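Local atomic coordinates of tartronic semialdehyde reductase (Salmonella typhimurium, PDB entry 1YB4), a protein that catalyses the NAD(P)H-dependent reduction of tartronate semialdehyde (2-hydroxy-3-oxopropanoate) to (R)-glycerate, as a member of the 3-hydroxyisobutyrate dehydrogenase-related family. Residues 4-9 with 20-25; 108-111 with 116-119; 182-187 with 284-289; 244-249 with 257-262. All coordinates share one frame; numbering follows the deposited sequence.

Contact 1 (4-9 with 20-25)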
loop_
_atom_site.group_PDB
_atom_site.type_symbol
_atom_site.label_atom_id
_atom_site.label_comp_id
_atom_site.label_asym_id
_atom_site.label_seq_id
_atom_site.Cartn_x
_atom_site.Cartn_y
_atom_site.Cartn_z
HETATM N N MSE A 4 -45.281 -18.625 -7.558
HETATM C CA MSE A 4 -45.756 -20.032 -7.329
HETATM C C MSE A 4 -45.743 -20.353 -5.840
HETATM O O MSE A 4 -46.175 -19.545 -5.014
HETATM C CB MSE A 4 -44.837 -21.026 -8.045
HETATM C CG MSE A 4 -44.689 -20.816 -9.545
HETATM SE SE MSE A 4 -43.445 -22.094 -10.326
HETATM C CE MSE A 4 -42.158 -20.848 -11.071
ATOM N N LYS A 5 -45.267 -21.554 -5.517
ATOM C CA LYS A 5 -45.125 -21.997 -4.134
ATOM C C LYS A 5 -43.631 -21.833 -3.848
ATOM O O LYS A 5 -42.786 -22.484 -4.481
ATOM C CB LYS A 5 -45.542 -23.461 -3.975
ATOM C CG LYS A 5 -44.921 -24.424 -4.975
ATOM C CD LYS A 5 -44.956 -25.867 -4.456
ATOM C CE LYS A 5 -46.356 -26.309 -4.012
ATOM N NZ LYS A 5 -47.341 -26.389 -5.124
ATOM N N LEU A 6 -43.314 -20.966 -2.888
ATOM C CA LEU A 6 -41.927 -20.651 -2.570
ATOM C C LEU A 6 -41.436 -21.169 -1.245
ATOM O O LEU A 6 -42.223 -21.615 -0.420
ATOM C CB LEU A 6 -41.735 -19.132 -2.613
ATOM C CG LEU A 6 -42.480 -18.391 -3.732
ATOM C CD1 LEU A 6 -42.268 -16.887 -3.582
ATOM C CD2 LEU A 6 -42.005 -18.888 -5.099
ATOM N N GLY A 7 -40.116 -21.089 -1.064
ATOM C CA GLY A 7 -39.457 -21.529 0.156
ATOM C C GLY A 7 -38.328 -20.579 0.536
ATOM O O GLY A 7 -37.613 -20.082 -0.329
ATOM N N PHE A 8 -38.174 -20.308 1.830
ATOM C CA PHE A 8 -37.136 -19.400 2.322
ATOM C C PHE A 8 -36.327 -20.144 3.383
ATOM O O PHE A 8 -36.866 -20.561 4.403
ATOM C CB PHE A 8 -37.768 -18.142 2.935
ATOM C CG PHE A 8 -37.066 -16.862 2.551
ATOM C CD1 PHE A 8 -37.446 -16.157 1.412
ATOM C CD2 PHE A 8 -36.007 -16.381 3.309
ATOM C CE1 PHE A 8 -36.786 -14.996 1.036
ATOM C CE2 PHE A 8 -35.340 -15.221 2.939
ATOM C CZ PHE A 8 -35.731 -14.527 1.801
ATOM N N ILE A 9 -35.028 -20.300 3.146
ATOM C CA ILE A 9 -34.179 -21.044 4.072
ATOM C C ILE A 9 -33.328 -20.202 5.020
ATOM O O ILE A 9 -32.567 -20.739 5.816
ATOM C CB ILE A 9 -33.279 -22.034 3.291
ATOM C CG1 ILE A 9 -34.169 -23.037 2.572
ATOM C CG2 ILE A 9 -32.332 -22.776 4.219
ATOM C CD1 ILE A 9 -33.420 -24.181 1.942
ATOM N N ILE A 20 -41.101 -11.687 4.545
ATOM C CA ILE A 20 -42.297 -10.908 4.858
ATOM C C ILE A 20 -42.841 -10.196 3.615
ATOM O O ILE A 20 -44.046 -10.076 3.448
ATOM C CB ILE A 20 -42.022 -9.863 5.959
ATOM C CG1 ILE A 20 -41.702 -10.575 7.271
ATOM C CG2 ILE A 20 -43.227 -8.951 6.128
ATOM C CD1 ILE A 20 -41.658 -9.655 8.484
ATOM N N ASN A 21 -41.964 -9.721 2.740
ATOM C CA ASN A 21 -42.436 -9.061 1.530
ATOM C C ASN A 21 -43.052 -10.049 0.534
ATOM O O ASN A 21 -44.011 -9.714 -0.150
ATOM C CB ASN A 21 -41.304 -8.295 0.841
ATOM C CG ASN A 21 -41.369 -6.814 1.107
ATOM O OD1 ASN A 21 -41.199 -6.367 2.237
ATOM N ND2 ASN A 21 -41.628 -6.038 0.061
ATOM N N LEU A 22 -42.492 -11.252 0.437
ATOM C CA LEU A 22 -43.027 -12.258 -0.480
ATOM C C LEU A 22 -44.386 -12.758 0.034
ATOM O O LEU A 22 -45.332 -12.953 -0.743
ATOM C CB LEU A 22 -42.061 -13.437 -0.605
ATOM C CG LEU A 22 -40.743 -13.189 -1.345
ATOM C CD1 LEU A 22 -39.888 -14.418 -1.232
ATOM C CD2 LEU A 22 -41.007 -12.867 -2.814
ATOM N N ALA A 23 -44.477 -12.950 1.348
ATOM C CA ALA A 23 -45.705 -13.415 1.969
ATOM C C ALA A 23 -46.795 -12.354 1.832
ATOM O O ALA A 23 -47.963 -12.668 1.591
ATOM C CB ALA A 23 -45.449 -13.735 3.431
ATOM N N ARG A 24 -46.401 -11.096 1.964
ATOM C CA ARG A 24 -47.337 -9.986 1.865
ATOM C C ARG A 24 -47.918 -9.856 0.464
ATOM O O ARG A 24 -48.929 -9.190 0.274
ATOM C CB ARG A 24 -46.643 -8.673 2.241
ATOM C CG ARG A 24 -47.585 -7.498 2.481
ATOM C CD ARG A 24 -47.624 -7.149 3.964
ATOM N NE ARG A 24 -46.362 -6.576 4.415
ATOM C CZ ARG A 24 -46.047 -6.402 5.692
ATOM N NH1 ARG A 24 -44.874 -5.865 6.026
ATOM N NH2 ARG A 24 -46.901 -6.776 6.632
ATOM N N ALA A 25 -47.282 -10.477 -0.521
ATOM C CA ALA A 25 -47.784 -10.388 -1.887
ATOM C C ALA A 25 -48.739 -11.526 -2.232
ATOM O O ALA A 25 -49.174 -11.646 -3.378
ATOM C CB ALA A 25 -46.636 -10.365 -2.871
#
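Leu22 lies against Leu6 and Phe8 in the first beta-alpha-beta unit of the Rossmann-type NAD-binding domain, where strand 5-8 passes through a short loop into helix 15-24 and the chain then returns as strand 28-31. The helix covers one face of the parallel part of the mixed sheet, and a single leucine carries this part of the covering. From CB, directed at the strand, the Leu22 chain rises away from its own carbonyl carbon (chi1 -70°). Leu22 CB is still 4.6 Å from Leu6 CD1, and CG stands equally far from that methyl. The branches then divide the work. Leu22 CD2 turns to the strand's beginning and ends 4.3 Å from Leu6 CD1. Leu22 CD1 continues the line of the chain (chi2 174°) into the angle between the two strand residues, 4.2 Å from Leu6 CD1. Both Leu6 and Phe8, two residues apart and pointing toward the helix, meet Leu22 almost perpendicularly, so contact is made by ends and edges rather than along the lengths of the chains.

Leu29 of strand 28-31, Phe63 of strand 61-64 and Leu155 of helix 142-155 also touch Leu22, placing it in the hydrophobic layer between sheet and helices. The Phe8 side chain also touches residues of a GxGxxG-like sequence, consistent with the dinucleotide-binding turn of such folds. Leu22 CD1 reaches the Phe8 ring at its edge, near the ring plane, 3.9 Å from CE1 and 4.0 Å from CD1.

Contact 2 (108-111 with 116-119)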
loop_
_atom_site.group_PDB
_atom_site.type_symbol
_atom_site.label_atom_id
_atom_site.label_comp_id
_atom_site.label_asym_id
_atom_site.label_seq_id
_atom_site.Cartn_x
_atom_site.Cartn_y
_atom_site.Cartn_z
ATOM N N GLN A 108 -23.298 -25.954 -10.569
ATOM C CA GLN A 108 -23.256 -27.155 -11.397
ATOM C C GLN A 108 -23.582 -28.420 -10.611
ATOM O O GLN A 108 -24.012 -29.411 -11.194
ATOM C CB GLN A 108 -21.908 -27.296 -12.109
ATOM C CG GLN A 108 -20.733 -27.614 -11.226
ATOM C CD GLN A 108 -19.442 -27.695 -12.025
ATOM O OE1 GLN A 108 -19.362 -28.425 -13.019
ATOM N NE2 GLN A 108 -18.422 -26.947 -11.597
ATOM N N ARG A 109 -23.385 -28.392 -9.294
ATOM C CA ARG A 109 -23.717 -29.555 -8.483
ATOM C C ARG A 109 -25.227 -29.675 -8.507
ATOM O O ARG A 109 -25.770 -30.718 -8.853
ATOM C CB ARG A 109 -23.255 -29.392 -7.038
ATOM C CG ARG A 109 -21.834 -29.833 -6.774
ATOM C CD ARG A 109 -21.729 -30.407 -5.370
ATOM N NE ARG A 109 -20.671 -29.789 -4.574
ATOM C CZ ARG A 109 -20.525 -29.984 -3.269
ATOM N NH1 ARG A 109 -21.373 -30.776 -2.623
ATOM N NH2 ARG A 109 -19.539 -29.389 -2.611
ATOM N N VAL A 110 -25.903 -28.595 -8.135
ATOM C CA VAL A 110 -27.356 -28.566 -8.137
ATOM C C VAL A 110 -27.856 -28.838 -9.561
ATOM O O VAL A 110 -28.837 -29.555 -9.753
ATOM C CB VAL A 110 -27.879 -27.188 -7.625
ATOM C CG1 VAL A 110 -29.331 -26.986 -8.000
ATOM C CG2 VAL A 110 -27.743 -27.112 -6.120
ATOM N N ASN A 111 -27.164 -28.287 -10.557
ATOM C CA ASN A 111 -27.552 -28.478 -11.959
ATOM C C ASN A 111 -27.545 -29.944 -12.391
ATOM O O ASN A 111 -28.372 -30.354 -13.211
ATOM C CB ASN A 111 -26.646 -27.681 -12.906
ATOM C CG ASN A 111 -27.031 -26.206 -12.999
ATOM O OD1 ASN A 111 -26.358 -25.422 -13.673
ATOM N ND2 ASN A 111 -28.113 -25.823 -12.326
ATOM N N ASP A 116 -32.421 -25.727 -11.428
ATOM C CA ASP A 116 -31.795 -24.509 -11.919
ATOM C C ASP A 116 -31.256 -23.740 -10.710
ATOM O O ASP A 116 -31.749 -23.900 -9.586
ATOM C CB ASP A 116 -32.802 -23.658 -12.692
ATOM C CG ASP A 116 -33.147 -24.252 -14.046
ATOM O OD1 ASP A 116 -32.212 -24.552 -14.822
ATOM O OD2 ASP A 116 -34.348 -24.411 -14.337
ATOM N N TYR A 117 -30.238 -22.915 -10.948
ATOM C CA TYR A 117 -29.595 -22.141 -9.892
ATOM C C TYR A 117 -29.367 -20.706 -10.325
ATOM O O TYR A 117 -28.867 -20.441 -11.418
ATOM C CB TYR A 117 -28.242 -22.777 -9.551
ATOM C CG TYR A 117 -27.536 -22.230 -8.324
ATOM C CD1 TYR A 117 -27.401 -23.013 -7.174
ATOM C CD2 TYR A 117 -26.988 -20.946 -8.314
ATOM C CE1 TYR A 117 -26.733 -22.539 -6.041
ATOM C CE2 TYR A 117 -26.324 -20.460 -7.185
ATOM C CZ TYR A 117 -26.201 -21.263 -6.056
ATOM O OH TYR A 117 -25.539 -20.797 -4.945
ATOM N N LEU A 118 -29.759 -19.778 -9.467
ATOM C CA LEU A 118 -29.534 -18.371 -9.736
ATOM C C LEU A 118 -28.785 -17.848 -8.528
ATOM O O LEU A 118 -29.238 -18.044 -7.401
ATOM C CB LEU A 118 -30.844 -17.580 -9.851
ATOM C CG LEU A 118 -31.812 -17.689 -11.028
ATOM C CD1 LEU A 118 -32.863 -16.587 -10.880
ATOM C CD2 LEU A 118 -31.069 -17.564 -12.358
ATOM N N ASP A 119 -27.626 -17.233 -8.735
ATOM C CA ASP A 119 -26.928 -16.642 -7.605
ATOM C C ASP A 119 -27.281 -15.179 -7.782
ATOM O O ASP A 119 -26.956 -14.563 -8.794
ATOM C CB ASP A 119 -25.408 -16.868 -7.655
ATOM C CG ASP A 119 -24.784 -16.488 -8.991
ATOM O OD1 ASP A 119 -25.005 -17.200 -9.993
ATOM O OD2 ASP A 119 -24.054 -15.480 -9.039
HETATM O O HOH W 1 -28.277 -22.856 -13.158
#
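The beta-alpha-beta unit of strand 90-94, helix 100-111 and strand 115-123 closes here: the last turn of the helix, through Val110 and Asn111, settles on the beginning of the strand at Asp116 and Tyr117. The apolar half is a branched side chain set against an aromatic edge. Val110 CB lies near the plane of the Tyr117 ring, 4.2 Å from CD1, with the CG2 methyl at a similar range from the same atom. Its other methyl, Val110 CG1, comes within 4.2 Å of the backbone atom Asp116 O. The ring is turned edge-on toward the helix, Tyr117 CG lying opposite its own backbone N (chi1 -171°), and Ala107 and Thr103, further back along the helix, touch it too. Ile92 of the neighbouring strand touches both Val110 and Tyr117.

The polar half runs through one water. Asn111 ND2 donates to it over 3.1 Å and Tyr117 N over 3.0 Å, so the water accepts from both the helix end and the strand. The same Asn111 ND2 also donates to Ala115 O, just before the strand segment, and passes 3.9 Å from Asp116 CA. The Asp116 carboxylate serves another partner, a salt bridge to Arg147 of helix 142-155.

Asp116 and Leu118 spend their backbone bonds on strand 90-94, which leaves Tyr117 N facing the other side of its strand. There the water accepts from Tyr117 N, much as a strand carbonyl might, and the asparagine amide is gripped by two acceptors, which probably fixes its rotation and ties the helix terminus to the strand.

Contact 3 (182-187 with 284-289)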
loop_
_atom_site.group_PDB
_atom_site.type_symbol
_atom_site.label_atom_id
_atom_site.label_comp_id
_atom_site.label_asym_id
_atom_site.label_seq_id
_atom_site.Cartn_x
_atom_site.Cartn_y
_atom_site.Cartn_z
ATOM N N ASN A 182 -13.795 4.077 -3.162
ATOM C CA ASN A 182 -14.332 5.434 -3.369
ATOM C C ASN A 182 -14.471 6.149 -2.027
ATOM O O ASN A 182 -14.127 7.334 -1.908
ATOM C CB ASN A 182 -15.680 5.383 -4.079
ATOM C CG ASN A 182 -15.533 5.247 -5.573
ATOM O OD1 ASN A 182 -14.489 4.807 -6.063
ATOM N ND2 ASN A 182 -16.576 5.615 -6.314
ATOM N N ILE A 183 -14.944 5.428 -1.011
ATOM C CA ILE A 183 -15.084 6.021 0.315
ATOM C C ILE A 183 -13.709 6.443 0.832
ATOM O O ILE A 183 -13.557 7.524 1.398
ATOM C CB ILE A 183 -15.733 5.032 1.334
ATOM C CG1 ILE A 183 -17.207 4.817 0.980
ATOM C CG2 ILE A 183 -15.640 5.591 2.736
ATOM C CD1 ILE A 183 -17.907 3.715 1.800
ATOM N N GLU A 184 -12.701 5.604 0.622
ATOM C CA GLU A 184 -11.368 5.925 1.101
ATOM C C GLU A 184 -10.813 7.118 0.329
ATOM O O GLU A 184 -10.121 7.975 0.892
ATOM C CB GLU A 184 -10.460 4.705 0.956
ATOM C CG GLU A 184 -9.221 4.712 1.848
ATOM C CD GLU A 184 -8.064 5.494 1.258
ATOM O OE1 GLU A 184 -8.071 5.745 0.031
ATOM O OE2 GLU A 184 -7.134 5.838 2.023
ATOM N N ALA A 185 -11.129 7.186 -0.957
ATOM C CA ALA A 185 -10.650 8.293 -1.771
ATOM C C ALA A 185 -11.192 9.635 -1.264
ATOM O O ALA A 185 -10.434 10.583 -1.062
ATOM C CB ALA A 185 -11.023 8.075 -3.231
ATOM N N VAL A 186 -12.501 9.717 -1.051
ATOM C CA VAL A 186 -13.101 10.954 -0.553
ATOM C C VAL A 186 -12.462 11.324 0.799
ATOM O O VAL A 186 -12.244 12.507 1.090
ATOM C CB VAL A 186 -14.649 10.797 -0.400
ATOM C CG1 VAL A 186 -15.294 12.124 0.011
ATOM C CG2 VAL A 186 -15.237 10.312 -1.731
ATOM N N SER A 187 -12.142 10.313 1.606
ATOM C CA SER A 187 -11.518 10.521 2.921
ATOM C C SER A 187 -10.118 11.160 2.827
ATOM O O SER A 187 -9.777 12.068 3.592
ATOM C CB SER A 187 -11.395 9.181 3.658
ATOM O OG SER A 187 -12.646 8.520 3.776
ATOM N N GLN A 284 -12.408 8.468 9.637
ATOM C CA GLN A 284 -11.758 8.573 10.937
ATOM C C GLN A 284 -10.364 7.950 10.940
ATOM O O GLN A 284 -9.484 8.397 11.673
ATOM C CB GLN A 284 -12.629 7.920 12.018
ATOM C CG GLN A 284 -13.974 8.606 12.198
ATOM C CD GLN A 284 -14.705 8.143 13.440
ATOM O OE1 GLN A 284 -15.141 6.994 13.530
ATOM N NE2 GLN A 284 -14.834 9.037 14.413
ATOM N N ALA A 285 -10.162 6.923 10.118
ATOM C CA ALA A 285 -8.866 6.265 10.066
ATOM C C ALA A 285 -7.811 7.215 9.555
ATOM O O ALA A 285 -6.712 7.271 10.094
ATOM C CB ALA A 285 -8.929 5.042 9.195
ATOM N N LEU A 286 -8.138 7.971 8.513
ATOM C CA LEU A 286 -7.170 8.918 7.988
ATOM C C LEU A 286 -7.035 10.143 8.890
ATOM O O LEU A 286 -5.974 10.769 8.945
ATOM C CB LEU A 286 -7.535 9.314 6.562
ATOM C CG LEU A 286 -7.332 8.076 5.689
ATOM C CD1 LEU A 286 -8.597 7.272 5.650
ATOM C CD2 LEU A 286 -6.944 8.480 4.326
ATOM N N GLU A 287 -8.104 10.488 9.606
ATOM C CA GLU A 287 -8.025 11.627 10.518
ATOM C C GLU A 287 -7.021 11.239 11.599
ATOM O O GLU A 287 -6.172 12.032 11.977
ATOM C CB GLU A 287 -9.390 11.940 11.139
ATOM C CG GLU A 287 -10.387 12.520 10.149
ATOM C CD GLU A 287 -11.776 12.673 10.741
ATOM O OE1 GLU A 287 -12.200 11.763 11.481
ATOM O OE2 GLU A 287 -12.452 13.684 10.458
ATOM N N LEU A 288 -7.108 9.999 12.072
ATOM C CA LEU A 288 -6.204 9.500 13.110
ATOM C C LEU A 288 -4.748 9.531 12.627
ATOM O O LEU A 288 -3.844 9.986 13.344
ATOM C CB LEU A 288 -6.591 8.063 13.480
ATOM C CG LEU A 288 -5.783 7.358 14.572
ATOM C CD1 LEU A 288 -5.912 8.124 15.862
ATOM C CD2 LEU A 288 -6.288 5.933 14.768
HETATM N N MSE A 289 -4.545 9.049 11.402
HETATM C CA MSE A 289 -3.226 8.975 10.801
HETATM C C MSE A 289 -2.622 10.327 10.431
HETATM O O MSE A 289 -1.437 10.414 10.108
HETATM C CB MSE A 289 -3.290 8.046 9.582
HETATM C CG MSE A 289 -3.569 6.582 9.965
HETATM SE SE MSE A 289 -4.492 5.495 8.637
HETATM C CE MSE A 289 -2.959 4.995 7.558
#
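Leu286 pushes between Glu184 and Ser187, joining the short helix 283-290 near the C-terminus to the long helix 167-195 at the core of the helical C-terminal domain. Along helix 283-290, Gln284 points away from the long helix and Ala285 past it. Leu286 follows and makes the whole contact. It projects straight at the long helix, its CG opposite its own carbonyl carbon (chi1 -68°), and its two methyls are shared out. Leu286 CD2 meets Glu184 OE2 at 3.5 Å, and Leu286 CD1 meets Ser187 CB at 3.9 Å while standing 4.2 Å from the same carboxylate oxygen, Glu184 OE2. A bend at the second torsion of Glu184 (chi2 -84°) brings OE2 to the leucine, the two side chains crossing at about a right angle.

Next in sequence, Glu287 turns off to salt bridges with Arg227 and Lys293, close to the chain end. Leu288 and selenomethionine Met289 turn to the subunit boundary, each packing on its own counterpart in the third subunit.

The Glu184 carboxylate is buried, with an aliphatic methyl on it and Glu188 OE2 of the same helix close to its OE2. Such surroundings would probably raise its proton affinity. Helix 257-271 covers the same side chain through Cys262 and Leu265.

Ser187 turns its hydroxyl back to its own helix, leaving CB to the leucine. Ser187 OG donates to Ile183 O over 2.7 Å, tilted 33° from the carbonyl plane, while Ser187 N reaches that oxygen from the opposite face at 3.1 Å.

Contact 4 (244-249 with 257-262)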
loop_
_atom_site.group_PDB
_atom_site.type_symbol
_atom_site.label_atom_id
_atom_site.label_comp_id
_atom_site.label_asym_id
_atom_site.label_seq_id
_atom_site.Cartn_x
_atom_site.Cartn_y
_atom_site.Cartn_z
ATOM N N LEU A 244 -14.076 -11.327 1.054
ATOM C CA LEU A 244 -14.438 -12.165 -0.085
ATOM C C LEU A 244 -13.570 -11.753 -1.258
ATOM O O LEU A 244 -12.976 -12.593 -1.924
ATOM C CB LEU A 244 -15.895 -11.970 -0.454
ATOM C CG LEU A 244 -16.853 -12.799 0.377
ATOM C CD1 LEU A 244 -18.280 -12.367 0.093
ATOM C CD2 LEU A 244 -16.628 -14.267 0.046
ATOM N N ALA A 245 -13.496 -10.448 -1.501
ATOM C CA ALA A 245 -12.680 -9.911 -2.592
ATOM C C ALA A 245 -11.221 -10.347 -2.458
ATOM O O ALA A 245 -10.631 -10.851 -3.409
ATOM C CB ALA A 245 -12.756 -8.390 -2.621
ATOM N N LEU A 246 -10.641 -10.161 -1.279
ATOM C CA LEU A 246 -9.245 -10.549 -1.071
ATOM C C LEU A 246 -8.996 -12.067 -1.159
ATOM O O LEU A 246 -7.958 -12.495 -1.647
ATOM C CB LEU A 246 -8.748 -9.984 0.268
ATOM C CG LEU A 246 -8.588 -8.458 0.256
ATOM C CD1 LEU A 246 -8.417 -7.929 1.666
ATOM C CD2 LEU A 246 -7.392 -8.094 -0.620
ATOM N N GLN A 247 -9.940 -12.879 -0.697
ATOM C CA GLN A 247 -9.771 -14.326 -0.786
ATOM C C GLN A 247 -9.954 -14.754 -2.245
ATOM O O GLN A 247 -9.260 -15.653 -2.723
ATOM C CB GLN A 247 -10.777 -15.058 0.111
ATOM C CG GLN A 247 -10.514 -14.926 1.603
ATOM C CD GLN A 247 -9.164 -15.505 2.019
ATOM O OE1 GLN A 247 -8.134 -14.835 1.957
ATOM N NE2 GLN A 247 -9.169 -16.764 2.436
ATOM N N SER A 248 -10.885 -14.105 -2.945
ATOM C CA SER A 248 -11.129 -14.398 -4.357
ATOM C C SER A 248 -9.886 -13.977 -5.129
ATOM O O SER A 248 -9.366 -14.708 -5.982
ATOM C CB SER A 248 -12.337 -13.604 -4.879
ATOM O OG SER A 248 -13.541 -13.990 -4.231
ATOM N N ALA A 249 -9.418 -12.778 -4.809
ATOM C CA ALA A 249 -8.236 -12.212 -5.429
ATOM C C ALA A 249 -7.069 -13.165 -5.265
ATOM O O ALA A 249 -6.312 -13.383 -6.208
ATOM C CB ALA A 249 -7.901 -10.874 -4.792
ATOM N N PRO A 257 -4.067 -3.989 -4.663
ATOM C CA PRO A 257 -3.381 -3.206 -3.642
ATOM C C PRO A 257 -4.239 -2.271 -2.819
ATOM O O PRO A 257 -4.166 -2.297 -1.598
ATOM C CB PRO A 257 -2.286 -2.498 -4.434
ATOM C CG PRO A 257 -2.937 -2.301 -5.781
ATOM C CD PRO A 257 -3.646 -3.596 -6.019
ATOM N N ASN A 258 -5.060 -1.443 -3.443
ATOM C CA ASN A 258 -5.860 -0.539 -2.621
ATOM C C ASN A 258 -6.997 -1.242 -1.865
ATOM O O ASN A 258 -7.406 -0.796 -0.799
ATOM C CB ASN A 258 -6.348 0.661 -3.447
ATOM C CG ASN A 258 -5.211 1.650 -3.752
ATOM O OD1 ASN A 258 -4.123 1.577 -3.156
ATOM N ND2 ASN A 258 -5.460 2.577 -4.666
ATOM N N THR A 259 -7.496 -2.353 -2.383
ATOM C CA THR A 259 -8.526 -3.076 -1.652
ATOM C C THR A 259 -7.810 -3.662 -0.422
ATOM O O THR A 259 -8.323 -3.610 0.693
ATOM C CB THR A 259 -9.135 -4.219 -2.510
ATOM O OG1 THR A 259 -9.715 -3.666 -3.705
ATOM C CG2 THR A 259 -10.221 -4.967 -1.741
ATOM N N ALA A 260 -6.604 -4.191 -0.622
ATOM C CA ALA A 260 -5.851 -4.764 0.484
ATOM C C ALA A 260 -5.683 -3.710 1.573
ATOM O O ALA A 260 -5.962 -3.977 2.747
ATOM C CB ALA A 260 -4.492 -5.253 0.015
ATOM N N THR A 261 -5.238 -2.517 1.184
ATOM C CA THR A 261 -5.053 -1.431 2.140
ATOM C C THR A 261 -6.361 -1.044 2.805
ATOM O O THR A 261 -6.403 -0.869 4.012
ATOM C CB THR A 261 -4.486 -0.156 1.483
ATOM O OG1 THR A 261 -3.272 -0.465 0.787
ATOM C CG2 THR A 261 -4.199 0.906 2.551
ATOM N N CYS A 262 -7.427 -0.894 2.024
ATOM C CA CYS A 262 -8.722 -0.519 2.598
ATOM C C CYS A 262 -9.136 -1.450 3.724
ATOM O O CYS A 262 -9.685 -1.005 4.733
ATOM C CB CYS A 262 -9.816 -0.495 1.528
ATOM S SG CYS A 262 -9.857 1.067 0.626
#
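Leu244 O is held by two donors of one residue one helical turn on: Ser248 N and Ser248 OG both reach it at 2.8 Å, the hydroxyl from 45° above the carbonyl plane. The serine is thereby folded back on its own helix, and the neighbouring Ala245 and Leu246 meet helix 257-271. Leu246 supplies the main touch. The Leu246 CD2 methyl settles against the backbone of Ala260, 3.8 Å from CA and 4.1 Å from CB, while Leu246 CG stands 4.3 Å from Thr259 CG2. Ala245 CB, from the preceding residue, approaches the same methyl, Thr259 CG2, also at 4.3 Å.

Thr259 is split by its rotation (chi1 -60°): CG2 lies opposite the backbone N and faces the two residues of 244-249, whereas OG1 is hydrogen-bonded to Glu188 OE1 of the second subunit. One side chain so serves both the fold and the assembly. Glu264 of the fourth subunit packs on Leu246 and Ala260, and Val173 of helix 167-195 touches Ala245 from within. The side chain of Ala245 lies about 10 Å from that of Lys172, the predicted active-site residue.

The segment axes pass 10.2 Å apart at 137°, a splayed, roughly antiparallel pair joined by a short connection. Such helix pairs packed against one long helix belong to the C-terminal domain of the 6-phosphogluconate dehydrogenase-like fold.

Contacts 1 and 2 belong to the NAD-binding domain and anchor helices on the same sheet, their centres 20 Å apart and their nearest atoms about 9 Å. Contacts 3 and 4 lie in the helical domain. Their centres are 17 Å apart, and they meet directly where Glu184 CB touches Cys262 SG at 3.7 Å; contact 4 is nested in the chain loop that contact 3 closes, and both reach the second subunit. Contacts 1 and 3 lie on opposite sides of the chain's centre, 41 Å between centres. Contact 4 comes nearest the predicted active-site Lys172, and its nearest atoms are about 11 Å from contact 2.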